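Side-chain contacts in 2-dehydropantoate 2-reductase (Porphyromonas gingivalis, PDB 2QYT), which probably catalyses the NADPH-dependent reduction of ketopantoate to pantoate, a step on the pathway to pantothenate: residues 301-304 / 305-308; 231-234 / 235-238; 200-203 / 204-208; 220-223 / 224-228; 289-292 / 293-297. All coordinates share one frame; numbering follows the deposited sequence.

Contact 1 of 5, residues 301-304 / 305-308; sequences LPMY and KRMY. With SO4 (sulfate ion), chain D.
K305 folds its side chain back over L301 and P302 in the first turn of helix 302-309, where L301 holds the N-cap position. The backbone anchors its base: K305 N donates to L301 O at 3.1 Å, the first of four i to i+4 bonds that end with Y308 N on Y304 O. Along the chain, CB passes L301 O, and CG comes to 3.0 Å from that same L301 O because a chi1 of -66° sets it beside its own backbone N. CD moves a little off. Bends at chi3 (-86°) and chi4 (77°) then turn the chain back, keeping CE 3.8 Å from L301 O and leaving NZ 3.9 Å from P302 CA. At the tip, NZ gives a weak bond to a water that itself donates to P302 O at 2.7 Å, and D300 adds a long, weak ion pair. P302 O therefore serves two donors, this water and R306 N.

On another side of the turn, M303 and R306 run side by side. The selenium of the selenomethionine M303 lies 3.9 Å above one face of the R306 guanidinium, offset toward its rim, while NH1 of R306 is bonded to Y214 OH of helix 194-215. M303 also meets the next turn through its CG, 4.3 Å from SE of M307, likewise a selenomethionine. Y308 points elsewhere: its hydroxyl reaches a sulfate ion, probably from the crystallisation liquor and also bonded by T285 OG1. The Y308 OH to sulfate O1 distance is 2.9 Å, a weak bond, with O1 at the ring edge and near the ring plane.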
loop_
_atom_site.group_PDB
_atom_site.type_symbol
_atom_site.label_atom_id
_atom_site.label_comp_id
_atom_site.label_asym_id
_atom_site.label_seq_id
_atom_site.Cartn_x
_atom_site.Cartn_y
_atom_site.Cartn_z
ATOM N N LEU A 301 -22.912 1.610 -14.097
ATOM C CA LEU A 301 -22.511 0.475 -13.267
ATOM C C LEU A 301 -23.609 0.216 -12.256
ATOM O O LEU A 301 -23.499 0.657 -11.108
ATOM C CB LEU A 301 -21.191 0.727 -12.526
ATOM C CG LEU A 301 -19.961 1.324 -13.211
ATOM C CD1 LEU A 301 -18.853 1.456 -12.180
ATOM C CD2 LEU A 301 -19.479 0.495 -14.390
ATOM N N PRO A 302 -24.680 -0.491 -12.683
ATOM C CA PRO A 302 -25.842 -0.729 -11.825
ATOM C C PRO A 302 -25.568 -1.518 -10.538
ATOM O O PRO A 302 -26.085 -1.146 -9.491
ATOM C CB PRO A 302 -26.822 -1.479 -12.745
ATOM C CG PRO A 302 -25.992 -2.029 -13.846
ATOM C CD PRO A 302 -24.858 -1.071 -14.029
HETATM N N MSE A 303 -24.774 -2.583 -10.617
HETATM C CA MSE A 303 -24.478 -3.423 -9.446
HETATM C C MSE A 303 -23.715 -2.681 -8.345
HETATM O O MSE A 303 -24.076 -2.775 -7.165
HETATM C CB MSE A 303 -23.691 -4.670 -9.855
HETATM C CG MSE A 303 -23.679 -5.811 -8.811
HETATM SE SE MSE A 303 -25.458 -6.586 -8.390
HETATM C CE MSE A 303 -26.102 -7.033 -10.184
ATOM N N TYR A 304 -22.652 -1.971 -8.731
ATOM C CA TYR A 304 -21.932 -1.109 -7.800
ATOM C C TYR A 304 -22.845 -0.048 -7.190
ATOM O O TYR A 304 -22.781 0.196 -5.988
ATOM C CB TYR A 304 -20.743 -0.448 -8.486
ATOM C CG TYR A 304 -19.436 -1.144 -8.238
ATOM C CD1 TYR A 304 -18.950 -2.096 -9.131
ATOM C CD2 TYR A 304 -18.670 -0.844 -7.106
ATOM C CE1 TYR A 304 -17.743 -2.747 -8.905
ATOM C CE2 TYR A 304 -17.448 -1.488 -6.868
ATOM C CZ TYR A 304 -16.994 -2.432 -7.772
ATOM O OH TYR A 304 -15.796 -3.055 -7.545
ATOM N N LYS A 305 -23.702 0.563 -8.010
ATOM C CA LYS A 305 -24.606 1.624 -7.542
ATOM C C LYS A 305 -25.674 1.107 -6.578
ATOM O O LYS A 305 -25.964 1.753 -5.579
ATOM C CB LYS A 305 -25.243 2.368 -8.716
ATOM C CG LYS A 305 -24.257 3.165 -9.559
ATOM C CD LYS A 305 -24.953 4.282 -10.326
ATOM C CE LYS A 305 -25.516 3.827 -11.670
ATOM N NZ LYS A 305 -26.785 3.050 -11.562
ATOM N N ARG A 306 -26.246 -0.058 -6.881
ATOM C CA ARG A 306 -27.176 -0.742 -5.977
ATOM C C ARG A 306 -26.464 -1.035 -4.654
ATOM O O ARG A 306 -27.008 -0.780 -3.585
ATOM C CB ARG A 306 -27.693 -2.051 -6.609
ATOM C CG ARG A 306 -28.957 -2.629 -5.963
ATOM C CD ARG A 306 -28.830 -4.130 -5.608
ATOM N NE ARG A 306 -29.057 -5.057 -6.730
ATOM C CZ ARG A 306 -29.111 -6.393 -6.624
ATOM N NH1 ARG A 306 -28.963 -6.997 -5.447
ATOM N NH2 ARG A 306 -29.316 -7.139 -7.707
HETATM N N MSE A 307 -25.238 -1.543 -4.748
HETATM C CA MSE A 307 -24.435 -1.962 -3.588
HETATM C C MSE A 307 -23.990 -0.785 -2.692
HETATM O O MSE A 307 -24.125 -0.842 -1.464
HETATM C CB MSE A 307 -23.220 -2.777 -4.074
HETATM C CG MSE A 307 -22.972 -4.109 -3.352
HETATM SE SE MSE A 307 -22.870 -5.664 -4.564
HETATM C CE MSE A 307 -22.615 -7.117 -3.320
ATOM N N TYR A 308 -23.468 0.273 -3.315
ATOM C CA TYR A 308 -22.998 1.468 -2.601
ATOM C C TYR A 308 -24.141 2.157 -1.868
ATOM O O TYR A 308 -24.141 2.245 -0.640
ATOM C CB TYR A 308 -22.316 2.453 -3.573
ATOM C CG TYR A 308 -21.949 3.784 -2.945
ATOM C CD1 TYR A 308 -20.778 3.923 -2.197
ATOM C CD2 TYR A 308 -22.776 4.905 -3.088
ATOM C CE1 TYR A 308 -20.445 5.132 -1.606
ATOM C CE2 TYR A 308 -22.444 6.123 -2.501
ATOM C CZ TYR A 308 -21.275 6.227 -1.764
ATOM O OH TYR A 308 -20.928 7.424 -1.180
HETATM S S SO4 D . -17.922 7.731 -0.126
HETATM O O1 SO4 D . -18.103 6.887 -1.304
HETATM O O2 SO4 D . -18.649 7.187 1.029
HETATM O O3 SO4 D . -16.482 7.812 0.186
HETATM O O4 SO4 D . -18.482 9.042 -0.446
HETATM O O HOH W 1 -28.093 0.564 -10.265
#

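Contact 2 of 5, residues 231-234 / 235-238; sequences LSLL and EEVA
L231 and E235 meet one turn apart in helix 227-244, through backbone and side chain alike. The backbone bonds come first. E235 N, E236 N, V237 N and A238 N donate in turn to L231 O, S232 O, L233 O and L234 O. This unbroken i to i+4 pattern is that of regular alpha-helix; V237 N to L233 O, at 3.1 Å and with 170° at the hydrogen, is the straightest of the four.

The second kind sets aliphatic carbon against carbonyl oxygen. E236 CG lies 3.3 Å from S232 O, and V237 CG1 is 3.4 Å from L234 O. A chi1 of 81° places that methyl between the backbone N and the carbonyl carbon of V237, facing back along the helix. Carbon-to-carbon contact is looser, as L231 CD1 and E235 CG are 4.2 Å apart.

The polar ends find partners beyond the two segments. S232 OG bonds P228 O, one turn earlier. E236, extended beyond CG (chi2 177°), carries its carboxylate to the start of helix 302-309: OE1 accepts from Y304 N and OE2 from M303 N. Both oxygens of this buried acid are thereby satisfied, and the helix start would be expected to favour its charged form.

L233 and V237 pack on Y304 of helix 302-309; L234 and A238 face V253 of helix 252-262, and V207 of helix 194-215 fits against L234 and V237.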
loop_
_atom_site.group_PDB
_atom_site.type_symbol
_atom_site.label_atom_id
_atom_site.label_comp_id
_atom_site.label_asym_id
_atom_site.label_seq_id
_atom_site.Cartn_x
_atom_site.Cartn_y
_atom_site.Cartn_z
ATOM N N LEU A 231 -19.636 -11.609 -10.646
ATOM C CA LEU A 231 -19.224 -11.349 -12.026
ATOM C C LEU A 231 -19.679 -9.990 -12.565
ATOM O O LEU A 231 -18.952 -9.344 -13.324
ATOM C CB LEU A 231 -19.730 -12.457 -12.936
ATOM C CG LEU A 231 -19.464 -12.380 -14.437
ATOM C CD1 LEU A 231 -17.969 -12.396 -14.711
ATOM C CD2 LEU A 231 -20.159 -13.554 -15.144
ATOM N N SER A 232 -20.884 -9.577 -12.205
ATOM C CA SER A 232 -21.338 -8.235 -12.514
ATOM C C SER A 232 -20.399 -7.157 -11.960
ATOM O O SER A 232 -20.167 -6.175 -12.627
ATOM C CB SER A 232 -22.745 -8.003 -11.997
ATOM O OG SER A 232 -23.615 -8.831 -12.722
ATOM N N LEU A 233 -19.900 -7.349 -10.744
ATOM C CA LEU A 233 -18.952 -6.424 -10.106
ATOM C C LEU A 233 -17.592 -6.427 -10.836
ATOM O O LEU A 233 -16.983 -5.372 -11.073
ATOM C CB LEU A 233 -18.770 -6.796 -8.622
ATOM C CG LEU A 233 -19.351 -5.950 -7.481
ATOM C CD1 LEU A 233 -20.681 -5.257 -7.779
ATOM C CD2 LEU A 233 -19.439 -6.741 -6.202
ATOM N N LEU A 234 -17.134 -7.619 -11.192
ATOM C CA LEU A 234 -15.881 -7.794 -11.905
ATOM C C LEU A 234 -15.902 -7.073 -13.264
ATOM O O LEU A 234 -14.963 -6.350 -13.611
ATOM C CB LEU A 234 -15.586 -9.286 -12.055
ATOM C CG LEU A 234 -14.516 -10.024 -11.207
ATOM C CD1 LEU A 234 -13.846 -9.227 -10.092
ATOM C CD2 LEU A 234 -15.021 -11.389 -10.680
ATOM N N GLU A 235 -16.998 -7.234 -13.995
ATOM C CA GLU A 235 -17.177 -6.637 -15.324
ATOM C C GLU A 235 -17.295 -5.120 -15.241
ATOM O O GLU A 235 -16.793 -4.406 -16.117
ATOM C CB GLU A 235 -18.413 -7.203 -16.028
ATOM C CG GLU A 235 -18.264 -8.627 -16.575
ATOM C CD GLU A 235 -19.502 -9.095 -17.346
ATOM O OE1 GLU A 235 -19.388 -10.120 -18.073
ATOM O OE2 GLU A 235 -20.590 -8.459 -17.233
ATOM N N GLU A 236 -17.951 -4.646 -14.182
ATOM C CA GLU A 236 -18.176 -3.226 -13.965
ATOM C C GLU A 236 -16.872 -2.452 -13.673
ATOM O O GLU A 236 -16.556 -1.481 -14.380
ATOM C CB GLU A 236 -19.212 -3.014 -12.858
ATOM C CG GLU A 236 -20.637 -3.009 -13.371
ATOM C CD GLU A 236 -21.673 -2.877 -12.274
ATOM O OE1 GLU A 236 -21.300 -2.508 -11.135
ATOM O OE2 GLU A 236 -22.871 -3.148 -12.558
ATOM N N VAL A 237 -16.141 -2.891 -12.644
ATOM C CA VAL A 237 -14.840 -2.331 -12.290
ATOM C C VAL A 237 -13.881 -2.421 -13.482
ATOM O O VAL A 237 -13.105 -1.491 -13.727
ATOM C CB VAL A 237 -14.238 -2.973 -10.957
ATOM C CG1 VAL A 237 -13.567 -4.331 -11.193
ATOM C CG2 VAL A 237 -13.265 -1.982 -10.243
ATOM N N ALA A 238 -13.957 -3.521 -14.231
ATOM C CA ALA A 238 -13.100 -3.727 -15.402
ATOM C C ALA A 238 -13.457 -2.768 -16.523
ATOM O O ALA A 238 -12.554 -2.181 -17.136
ATOM C CB ALA A 238 -13.149 -5.157 -15.887
#

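Contact 3 of 5, residues 200-203 / 204-208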
loop_
_atom_site.group_PDB
_atom_site.type_symbol
_atom_site.label_atom_id
_atom_site.label_comp_id
_atom_site.label_asym_id
_atom_site.label_seq_id
_atom_site.Cartn_x
_atom_site.Cartn_y
_atom_site.Cartn_z
ATOM N N LYS A 200 -4.942 -3.788 -10.670
ATOM C CA LYS A 200 -5.223 -5.190 -10.376
ATOM C C LYS A 200 -5.519 -5.417 -8.887
ATOM O O LYS A 200 -6.534 -6.032 -8.546
ATOM C CB LYS A 200 -4.104 -6.114 -10.894
ATOM C CG LYS A 200 -4.484 -7.584 -11.012
ATOM C CD LYS A 200 -3.239 -8.473 -11.122
ATOM C CE LYS A 200 -2.627 -8.809 -9.744
ATOM N NZ LYS A 200 -1.146 -8.600 -9.687
ATOM N N LYS A 201 -4.662 -4.875 -8.013
ATOM C CA LYS A 201 -4.883 -4.922 -6.568
ATOM C C LYS A 201 -6.215 -4.266 -6.172
ATOM O O LYS A 201 -6.993 -4.854 -5.416
ATOM C CB LYS A 201 -3.717 -4.241 -5.831
ATOM C CG LYS A 201 -3.904 -4.065 -4.326
ATOM C CD LYS A 201 -3.164 -5.113 -3.541
ATOM C CE LYS A 201 -3.789 -5.363 -2.174
ATOM N NZ LYS A 201 -3.252 -4.384 -1.221
ATOM N N PHE A 202 -6.465 -3.059 -6.676
ATOM C CA PHE A 202 -7.652 -2.291 -6.296
ATOM C C PHE A 202 -8.983 -2.943 -6.732
ATOM O O PHE A 202 -9.959 -2.936 -5.995
ATOM C CB PHE A 202 -7.586 -0.837 -6.807
ATOM C CG PHE A 202 -8.837 -0.057 -6.509
ATOM C CD1 PHE A 202 -9.016 0.542 -5.246
ATOM C CD2 PHE A 202 -9.857 0.032 -7.453
ATOM C CE1 PHE A 202 -10.169 1.246 -4.936
ATOM C CE2 PHE A 202 -11.033 0.708 -7.158
ATOM C CZ PHE A 202 -11.191 1.324 -5.901
HETATM N N MSE A 203 -9.017 -3.473 -7.948
HETATM C CA MSE A 203 -10.205 -4.146 -8.474
HETATM C C MSE A 203 -10.607 -5.345 -7.602
HETATM O O MSE A 203 -11.774 -5.456 -7.220
HETATM C CB MSE A 203 -9.983 -4.567 -9.919
HETATM C CG MSE A 203 -10.001 -3.430 -10.925
HETATM SE SE MSE A 203 -9.449 -4.041 -12.721
HETATM C CE MSE A 203 -8.250 -5.476 -12.201
HETATM N N MSE A 204 -9.633 -6.190 -7.257
HETATM C CA MSE A 204 -9.826 -7.343 -6.381
HETATM C C MSE A 204 -10.413 -6.973 -5.017
HETATM O O MSE A 204 -11.368 -7.574 -4.536
HETATM C CB MSE A 204 -8.483 -8.022 -6.145
HETATM C CG MSE A 204 -7.918 -8.733 -7.349
HETATM SE SE MSE A 204 -8.966 -10.295 -7.818
HETATM C CE MSE A 204 -8.820 -11.270 -6.118
ATOM N N ILE A 205 -9.806 -5.980 -4.379
ATOM C CA ILE A 205 -10.231 -5.581 -3.044
ATOM C C ILE A 205 -11.497 -4.726 -3.094
ATOM O O ILE A 205 -12.317 -4.778 -2.191
ATOM C CB ILE A 205 -9.104 -4.902 -2.254
ATOM C CG1 ILE A 205 -9.624 -4.414 -0.901
ATOM C CG2 ILE A 205 -8.540 -3.751 -3.032
ATOM C CD1 ILE A 205 -8.595 -3.762 -0.014
ATOM N N SER A 206 -11.668 -3.958 -4.163
ATOM C CA SER A 206 -12.932 -3.267 -4.394
ATOM C C SER A 206 -14.056 -4.320 -4.474
ATOM O O SER A 206 -14.935 -4.364 -3.615
ATOM C CB SER A 206 -12.838 -2.406 -5.661
ATOM O OG SER A 206 -14.038 -1.713 -5.937
ATOM N N VAL A 207 -13.998 -5.214 -5.454
ATOM C CA VAL A 207 -15.096 -6.198 -5.613
ATOM C C VAL A 207 -15.321 -6.981 -4.317
ATOM O O VAL A 207 -16.445 -7.040 -3.829
ATOM C CB VAL A 207 -14.946 -7.145 -6.834
ATOM C CG1 VAL A 207 -14.805 -6.349 -8.147
ATOM C CG2 VAL A 207 -13.794 -8.099 -6.647
ATOM N N THR A 208 -14.240 -7.519 -3.748
ATOM C CA THR A 208 -14.293 -8.358 -2.541
ATOM C C THR A 208 -14.857 -7.608 -1.337
ATOM O O THR A 208 -15.756 -8.113 -0.656
ATOM C CB THR A 208 -12.907 -8.947 -2.180
ATOM O OG1 THR A 208 -12.406 -9.712 -3.282
ATOM C CG2 THR A 208 -12.995 -9.827 -0.940
#
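F202 and S206, on successive turns of helix 194-215, make the close side of this contact. S206 CB stands over one face of the phenyl ring in a CH-pi contact, 4.2 Å from the ring centroid and 21° off its normal, displaced toward the rim near CE2 and CZ. F202 gets there with CG anti to its backbone N (chi1 176°). The backbone is close here too, with S206 N donating to F202 O at 2.7 Å. S206 OG is held from outside, bonded to L286 O and to Y304 OH. Beside this pair, I205 presses its CG2 methyl to 3.0 Å from K201 O, and V207 N binds M203 O at 2.9 Å.

The side of K200 and M204 is slacker. M204 N reaches K200 O over 3.4 Å, a weak bond although it is nearly straight, and the partly exposed selenomethionine M204 adopts two conformations. K201, which like K200 starts away from the following turn at CB, is tied from outside the contact: NZ bonds N118 OD1 and V140 O and makes a cation-pi contact with Y141, joining this helix to the preceding part of the chain.

Helix 194-215 opens the helical C-terminal region and is covered on several flanks: F202 touches F241 of helix 227-244 and V290 of helix 288-296, M203 lies on V237, and M203 and M204 both meet L256 of helix 252-262.

Contact 4 of 5, residues 220-223 / 224-228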
loop_
_atom_site.group_PDB
_atom_site.type_symbol
_atom_site.label_atom_id
_atom_site.label_comp_id
_atom_site.label_asym_id
_atom_site.label_seq_id
_atom_site.Cartn_x
_atom_site.Cartn_y
_atom_site.Cartn_z
ATOM N N GLY A 220 -16.098 -17.115 -0.244
ATOM C CA GLY A 220 -16.341 -18.475 -0.720
ATOM C C GLY A 220 -17.808 -18.843 -0.709
ATOM O O GLY A 220 -18.218 -19.783 -1.388
ATOM N N SER A 221 -18.592 -18.110 0.079
ATOM C CA SER A 221 -20.039 -18.283 0.130
ATOM C C SER A 221 -20.695 -17.365 -0.899
ATOM O O SER A 221 -21.833 -17.581 -1.315
ATOM C CB SER A 221 -20.562 -17.985 1.538
ATOM O OG SER A 221 -21.916 -18.383 1.688
ATOM N N ILE A 222 -19.951 -16.340 -1.295
ATOM C CA ILE A 222 -20.340 -15.418 -2.360
ATOM C C ILE A 222 -20.142 -16.101 -3.718
ATOM O O ILE A 222 -20.967 -15.946 -4.616
ATOM C CB ILE A 222 -19.521 -14.075 -2.269
ATOM C CG1 ILE A 222 -19.872 -13.301 -0.998
ATOM C CG2 ILE A 222 -19.744 -13.191 -3.473
ATOM C CD1 ILE A 222 -21.337 -13.021 -0.847
ATOM N N LEU A 223 -19.053 -16.861 -3.850
ATOM C CA LEU A 223 -18.767 -17.615 -5.068
ATOM C C LEU A 223 -19.882 -18.579 -5.432
ATOM O O LEU A 223 -20.304 -18.630 -6.583
ATOM C CB LEU A 223 -17.480 -18.429 -4.926
ATOM C CG LEU A 223 -16.114 -17.888 -5.358
ATOM C CD1 LEU A 223 -16.203 -16.905 -6.530
ATOM C CD2 LEU A 223 -15.367 -17.278 -4.193
ATOM N N THR A 224 -20.340 -19.347 -4.445
ATOM C CA THR A 224 -21.293 -20.413 -4.669
ATOM C C THR A 224 -22.698 -19.881 -4.927
ATOM O O THR A 224 -23.380 -20.354 -5.832
ATOM C CB THR A 224 -21.321 -21.422 -3.484
ATOM O OG1 THR A 224 -21.353 -20.701 -2.242
ATOM C CG2 THR A 224 -20.088 -22.341 -3.515
ATOM N N GLU A 225 -23.117 -18.891 -4.143
ATOM C CA GLU A 225 -24.507 -18.438 -4.171
ATOM C C GLU A 225 -24.729 -17.151 -4.950
ATOM O O GLU A 225 -25.847 -16.875 -5.367
ATOM C CB GLU A 225 -25.055 -18.301 -2.745
ATOM C CG GLU A 225 -25.645 -19.593 -2.178
ATOM C CD GLU A 225 -25.482 -19.723 -0.669
ATOM O OE1 GLU A 225 -26.386 -20.307 -0.036
ATOM O OE2 GLU A 225 -24.456 -19.265 -0.112
ATOM N N HIS A 226 -23.672 -16.356 -5.140
ATOM C CA HIS A 226 -23.841 -15.030 -5.735
ATOM C C HIS A 226 -22.879 -14.737 -6.886
ATOM O O HIS A 226 -22.410 -13.591 -7.061
ATOM C CB HIS A 226 -23.781 -13.958 -4.648
ATOM C CG HIS A 226 -25.011 -13.896 -3.793
ATOM N ND1 HIS A 226 -26.274 -13.681 -4.312
ATOM C CD2 HIS A 226 -25.171 -14.006 -2.453
ATOM C CE1 HIS A 226 -27.156 -13.670 -3.330
ATOM N NE2 HIS A 226 -26.514 -13.865 -2.193
ATOM N N GLU A 227 -22.607 -15.779 -7.675
ATOM C CA GLU A 227 -21.645 -15.712 -8.769
ATOM C C GLU A 227 -22.049 -14.705 -9.853
ATOM O O GLU A 227 -21.202 -13.926 -10.295
ATOM C CB GLU A 227 -21.349 -17.096 -9.372
ATOM C CG GLU A 227 -19.907 -17.239 -9.862
ATOM C CD GLU A 227 -19.625 -18.541 -10.614
ATOM O OE1 GLU A 227 -18.672 -18.539 -11.418
ATOM O OE2 GLU A 227 -20.319 -19.559 -10.408
ATOM N N PRO A 228 -23.320 -14.742 -10.318
ATOM C CA PRO A 228 -23.756 -13.671 -11.217
ATOM C C PRO A 228 -23.434 -12.263 -10.721
ATOM O O PRO A 228 -22.876 -11.482 -11.479
ATOM C CB PRO A 228 -25.265 -13.899 -11.324
ATOM C CG PRO A 228 -25.391 -15.400 -11.216
ATOM C CD PRO A 228 -24.371 -15.780 -10.166
#
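S221 and E225 touch through their side chains: S221 OG donates a weak bond to E225 OE2 at 3.2 Å. OG stands anti to the backbone N of S221, beside the carbonyl carbon, and the glutamate bends at chi2 to meet it. T224 OG1 sits close to two carbonyls of the preceding turn, 3.4 Å from G220 O and 3.3 Å from S221 O; either contact would be weak, and which oxygen takes the proton is not settled. Both S221 O and I222 O accept from the backbone, but unequally, because E225 N reaches S221 O over a weak 3.4 Å whereas H226 N is only 2.8 Å from I222 O, with a bent angle of 139°.

The corner between two helices lies at H226, whose phi/psi of -131°/37° leaves the helical region. It is the first residue past helix 219-225 and also the N-cap of helix 227-244. Beyond it, E227 lays its CB 3.4 Å from L223 O, with CG 3.6 Å from that L223 O.

A further shell positions these side chains. H226 ND1 is bonded to E229 OE2 in the first turn of the new helix, and the imidazole stacks with the ring of F215. E227 OE1 forms a salt bridge with R261 NH2 of helix 252-262. I222 and L223 bury their branches against L230, and K217 lies at a long, weak ion-pair distance from E225.

Contact 5 of 5, residues 289-292 / 293-297; sequences YVVR and EAEAL
The Y289 ring carries the E293 side chain on one face, with E293 CB 4.1 Å above the ring plane and offset toward the rim. From there the glutamate runs out toward the phenol end: CG is 3.6 Å from Y289 OH, and a bend at chi2 (51°) sets OE1 3.7 Å from Y289 CE1. The carboxylate is nearly parallel to the ring, the planes 21° apart. Both polar ends look to K244, whose NZ is bonded to Y289 OH and makes a long, weak ion pair with E293 OE2.

R292 and E295 pair differently. They lie alongside, yet their guanidinium and carboxylate planes are nearly perpendicular (86°), and E295 OE1 meets the aliphatic CG of R292 at 3.6 Å. The charged atoms stay apart, R292 NE being 5.5 Å from E295 OE1. R292 NH2 is modelled implausibly close to a sulfate, probably from the crystallisation liquor, which leaves that pairing doubtful. E295 OE2 lies 3.7 Å from V291 CG1.

Helical bonding weakens toward the end. E293 N binds Y289 O at 2.8 Å, but A296 N to R292 O is weak, and E293 O collects both A296 N and L297 N as the chain leaves helix 288-296.

Around this helix, V290 meets S206 of helix 194-215, Y304 of helix 302-309 and L240 of helix 227-244, while V291 and R292 touch Y308.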
loop_
_atom_site.group_PDB
_atom_site.type_symbol
_atom_site.label_atom_id
_atom_site.label_comp_id
_atom_site.label_asym_id
_atom_site.label_seq_id
_atom_site.Cartn_x
_atom_site.Cartn_y
_atom_site.Cartn_z
ATOM N N TYR A 289 -15.498 5.402 -4.738
ATOM C CA TYR A 289 -14.606 5.840 -5.808
ATOM C C TYR A 289 -15.132 5.404 -7.166
ATOM O O TYR A 289 -15.292 6.246 -8.073
ATOM C CB TYR A 289 -13.185 5.286 -5.606
ATOM C CG TYR A 289 -12.299 5.536 -6.802
ATOM C CD1 TYR A 289 -11.737 6.801 -7.030
ATOM C CD2 TYR A 289 -12.068 4.530 -7.738
ATOM C CE1 TYR A 289 -10.943 7.046 -8.153
ATOM C CE2 TYR A 289 -11.281 4.762 -8.866
ATOM C CZ TYR A 289 -10.715 6.018 -9.066
ATOM O OH TYR A 289 -9.930 6.231 -10.182
ATOM N N VAL A 290 -15.387 4.084 -7.264
ATOM C CA VAL A 290 -15.907 3.387 -8.443
ATOM C C VAL A 290 -17.186 4.037 -8.997
ATOM O O VAL A 290 -17.225 4.436 -10.170
ATOM C CB VAL A 290 -16.150 1.858 -8.143
ATOM C CG1 VAL A 290 -16.328 1.076 -9.434
ATOM C CG2 VAL A 290 -14.997 1.270 -7.355
ATOM N N VAL A 291 -18.209 4.194 -8.150
ATOM C CA VAL A 291 -19.447 4.882 -8.538
ATOM C C VAL A 291 -19.187 6.272 -9.168
ATOM O O VAL A 291 -19.746 6.632 -10.220
ATOM C CB VAL A 291 -20.416 5.019 -7.313
ATOM C CG1 VAL A 291 -21.589 5.967 -7.620
ATOM C CG2 VAL A 291 -20.925 3.638 -6.862
ATOM N N ARG A 292 -18.335 7.056 -8.519
ATOM C CA ARG A 292 -18.114 8.404 -8.967
ATOM C C ARG A 292 -17.240 8.515 -10.202
ATOM O O ARG A 292 -17.488 9.362 -11.066
ATOM C CB ARG A 292 -17.605 9.257 -7.824
ATOM C CG ARG A 292 -18.739 9.739 -6.937
ATOM C CD ARG A 292 -18.246 10.708 -5.883
ATOM N NE ARG A 292 -18.564 10.190 -4.555
ATOM C CZ ARG A 292 -17.791 9.340 -3.869
ATOM N NH1 ARG A 292 -16.617 8.908 -4.350
ATOM N NH2 ARG A 292 -18.195 8.929 -2.685
ATOM N N GLU A 293 -16.230 7.664 -10.299
ATOM C CA GLU A 293 -15.393 7.624 -11.493
ATOM C C GLU A 293 -16.193 7.295 -12.772
ATOM O O GLU A 293 -16.037 7.984 -13.799
ATOM C CB GLU A 293 -14.202 6.688 -11.280
ATOM C CG GLU A 293 -12.953 7.046 -12.053
ATOM C CD GLU A 293 -12.573 8.491 -11.868
ATOM O OE1 GLU A 293 -12.655 8.996 -10.721
ATOM O OE2 GLU A 293 -12.236 9.138 -12.888
ATOM N N ALA A 294 -17.074 6.278 -12.692
ATOM C CA ALA A 294 -18.033 5.978 -13.785
ATOM C C ALA A 294 -19.027 7.112 -14.133
ATOM O O ALA A 294 -19.335 7.323 -15.313
ATOM C CB ALA A 294 -18.782 4.673 -13.504
ATOM N N GLU A 295 -19.549 7.816 -13.125
ATOM C CA GLU A 295 -20.254 9.089 -13.365
ATOM C C GLU A 295 -19.523 9.945 -14.395
ATOM O O GLU A 295 -20.170 10.540 -15.311
ATOM C CB GLU A 295 -20.342 9.930 -12.083
ATOM C CG GLU A 295 -21.767 10.300 -11.589
ATOM C CD GLU A 295 -21.841 10.065 -10.074
ATOM O OE1 GLU A 295 -21.191 10.930 -9.334
ATOM O OE2 GLU A 295 -22.505 8.997 -9.618
ATOM N N ALA A 296 -18.183 10.017 -14.221
ATOM C CA ALA A 296 -17.343 10.977 -14.951
ATOM C C ALA A 296 -16.939 10.474 -16.332
ATOM O O ALA A 296 -16.813 11.270 -17.270
ATOM C CB ALA A 296 -16.102 11.319 -14.129
ATOM N N LEU A 297 -16.729 9.156 -16.438
ATOM C CA LEU A 297 -16.394 8.502 -17.706
ATOM C C LEU A 297 -17.659 8.045 -18.438
ATOM O O LEU A 297 -17.591 7.247 -19.377
ATOM C CB LEU A 297 -15.496 7.290 -17.451
ATOM C CG LEU A 297 -13.974 7.345 -17.276
ATOM C CD1 LEU A 297 -13.444 8.593 -16.571
ATOM C CD2 LEU A 297 -13.618 6.120 -16.498
#

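How the contacts relate
All five are local contacts between neighbouring turns of the helical C-terminal region, four within one helix and contact 4 across the corner between two. Contact 2 is the most buried: helix 227-244 touches both contact 3 and contact 1, through aliphatic packing in the first case and a carboxylate on backbone amides in the second. Contacts 1, 3 and 5 are partly buried and share a junction where Y304, S206 and V290 meet. Y308 and R292, of contacts 1 and 5, lie beside the same sulfate, Y308 through a weak bond and R292 doubtfully close. Contact 4 is peripheral; it runs into contact 2 along helix 227-244, and its bonds are mostly weak and polar.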